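Local coordinates for uncharacterized protein YqbN (Bacillus subtilis, PDB 3KLU) that is of unknown function but probably acts as a tail assembly chaperone related to the phage-like protein XkdN, at residues 21-26 with 45-50. Sequence-based numbering, arbitrary orientation.
Sequences IDAEEV and IFKAIT
The ring of F46 meets V26 at its edge, where V26 O lies in the ring plane, 3.8 Å from F46 CD1. W126 of helix 120-133 meets the same ring, their planes about 45° apart, and I133 of that helix touches both F46 and V26. The pair is a hydrogen-bonded one, at the start of the outer strand 26-28 of a small three-stranded antiparallel sheet whose middle strand is 44-46. V26 N gives its hydrogen to F46 O (2.8 Å), and F46 N returns an almost straight bond to V26 O. Each carbonyl also receives a CA-H contact, F46 O from E25 CA and V26 O from I45 CA. Beyond the sheet the pairing illustrates how a side chain can take over from a strand: the side chain of E24 bends at chi2 (61°), and its carboxylate accepts the backbone N-H of A48, which meets OE2 on the syn side at 2.7 Å, 16° out of the carboxylate plane, although E24 is poorly ordered. On the side away from V26 and F46, where I45 lies, the side chains of E25 and K47 cross obliquely, with E25 CG 3.9 Å from K47 CD, and E25 OE1 comes to 3.6 Å from I45 CG2. K47 CG stands anti to the backbone N, and the chain bends at chi4, its NZ forming a long salt bridge of 3.7 Å with OD1 of the poorly ordered D22.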
loop_
_atom_site.group_PDB
_atom_site.type_symbol
_atom_site.label_atom_id
_atom_site.label_comp_id
_atom_site.label_asym_id
_atom_site.label_seq_id
_atom_site.Cartn_x
_atom_site.Cartn_y
_atom_site.Cartn_z
ATOM N N ILE A 21 3.585 -19.871 -4.203
ATOM C CA ILE A 21 3.162 -18.819 -5.111
ATOM C C ILE A 21 3.341 -17.478 -4.419
ATOM O O ILE A 21 3.045 -17.329 -3.238
ATOM C CB ILE A 21 1.704 -19.016 -5.472
ATOM C CG1 ILE A 21 1.575 -20.318 -6.234
ATOM C CG2 ILE A 21 1.190 -17.854 -6.286
ATOM C CD1 ILE A 21 0.188 -20.805 -6.321
ATOM N N ASP A 22 3.829 -16.486 -5.127
ATOM C CA ASP A 22 3.992 -15.260 -4.420
ATOM C C ASP A 22 2.877 -14.277 -4.628
ATOM O O ASP A 22 2.060 -14.408 -5.543
ATOM C CB ASP A 22 5.323 -14.613 -4.751
ATOM C CG ASP A 22 5.868 -13.807 -3.576
ATOM O OD1 ASP A 22 5.448 -12.635 -3.377
ATOM O OD2 ASP A 22 6.708 -14.372 -2.833
ATOM N N ALA A 23 2.869 -13.290 -3.739
ATOM C CA ALA A 23 1.894 -12.215 -3.730
ATOM C C ALA A 23 1.785 -11.439 -5.035
ATOM O O ALA A 23 2.765 -11.106 -5.698
ATOM C CB ALA A 23 2.190 -11.251 -2.586
ATOM N N GLU A 24 0.542 -11.174 -5.368
ATOM C CA GLU A 24 0.121 -10.436 -6.531
ATOM C C GLU A 24 0.973 -9.364 -7.196
ATOM O O GLU A 24 2.125 -9.539 -7.587
ATOM C CB GLU A 24 -1.204 -9.785 -6.182
ATOM C CG GLU A 24 -1.468 -9.639 -4.659
ATOM C CD GLU A 24 -0.437 -8.783 -3.935
ATOM O OE1 GLU A 24 0.351 -8.119 -4.633
ATOM O OE2 GLU A 24 -0.421 -8.769 -2.680
ATOM N N GLU A 25 0.273 -8.249 -7.318
ATOM C CA GLU A 25 0.614 -6.970 -7.913
ATOM C C GLU A 25 -0.727 -6.809 -8.607
ATOM O O GLU A 25 -0.923 -7.208 -9.747
ATOM C CB GLU A 25 1.766 -7.054 -8.901
ATOM C CG GLU A 25 3.065 -6.555 -8.291
ATOM C CD GLU A 25 3.794 -5.547 -9.176
ATOM O OE1 GLU A 25 3.249 -5.167 -10.237
ATOM O OE2 GLU A 25 4.916 -5.131 -8.805
ATOM N N VAL A 26 -1.668 -6.290 -7.829
ATOM C CA VAL A 26 -3.048 -6.077 -8.210
ATOM C C VAL A 26 -3.308 -4.626 -8.631
ATOM O O VAL A 26 -3.018 -3.690 -7.873
ATOM C CB VAL A 26 -3.920 -6.429 -6.998
ATOM C CG1 VAL A 26 -5.359 -6.084 -7.238
ATOM C CG2 VAL A 26 -3.759 -7.899 -6.688
ATOM N N ILE A 45 -1.313 0.314 -8.416
ATOM C CA ILE A 45 -0.794 -1.038 -8.342
ATOM C C ILE A 45 -0.429 -1.313 -6.887
ATOM O O ILE A 45 0.422 -0.600 -6.283
ATOM C CB ILE A 45 0.441 -1.203 -9.174
ATOM C CG1 ILE A 45 0.102 -0.949 -10.626
ATOM C CG2 ILE A 45 0.985 -2.637 -9.024
ATOM C CD1 ILE A 45 1.336 -1.029 -11.524
ATOM N N PHE A 46 -1.092 -2.327 -6.328
ATOM C CA PHE A 46 -0.890 -2.758 -4.951
ATOM C C PHE A 46 -0.162 -4.098 -4.948
ATOM O O PHE A 46 -0.196 -4.845 -5.945
ATOM C CB PHE A 46 -2.217 -2.939 -4.217
ATOM C CG PHE A 46 -3.024 -1.650 -4.048
ATOM C CD1 PHE A 46 -3.761 -1.122 -5.114
ATOM C CD2 PHE A 46 -3.115 -1.032 -2.804
ATOM C CE1 PHE A 46 -4.585 -0.005 -4.925
ATOM C CE2 PHE A 46 -3.934 0.086 -2.605
ATOM C CZ PHE A 46 -4.667 0.599 -3.655
ATOM N N LYS A 47 0.517 -4.371 -3.838
ATOM C CA LYS A 47 1.244 -5.614 -3.632
ATOM C C LYS A 47 1.511 -5.717 -2.149
ATOM O O LYS A 47 2.247 -4.904 -1.598
ATOM C CB LYS A 47 2.575 -5.613 -4.366
ATOM C CG LYS A 47 3.324 -6.934 -4.236
ATOM C CD LYS A 47 4.760 -6.767 -4.731
ATOM C CE LYS A 47 5.366 -8.102 -5.065
ATOM N NZ LYS A 47 5.224 -8.931 -3.852
ATOM N N ALA A 48 0.884 -6.698 -1.506
ATOM C CA ALA A 48 1.044 -6.944 -0.070
ATOM C C ALA A 48 2.506 -6.904 0.412
ATOM O O ALA A 48 3.447 -7.316 -0.284
ATOM C CB ALA A 48 0.431 -8.303 0.302
ATOM N N ILE A 49 2.693 -6.376 1.608
ATOM C CA ILE A 49 4.032 -6.345 2.155
ATOM C C ILE A 49 4.146 -7.608 3.027
ATOM O O ILE A 49 3.227 -8.422 3.068
ATOM C CB ILE A 49 4.261 -5.049 2.954
ATOM C CG1 ILE A 49 3.221 -4.926 4.070
ATOM C CG2 ILE A 49 4.132 -3.865 2.007
ATOM C CD1 ILE A 49 3.525 -3.852 5.088
ATOM N N THR A 50 5.251 -7.773 3.723
ATOM C CA THR A 50 5.423 -8.966 4.508
ATOM C C THR A 50 4.862 -8.831 5.901
ATOM O O THR A 50 4.582 -7.714 6.410
ATOM C CB THR A 50 6.897 -9.311 4.607
ATOM O OG1 THR A 50 7.554 -8.294 5.366
ATOM C CG2 THR A 50 7.524 -9.334 3.196
#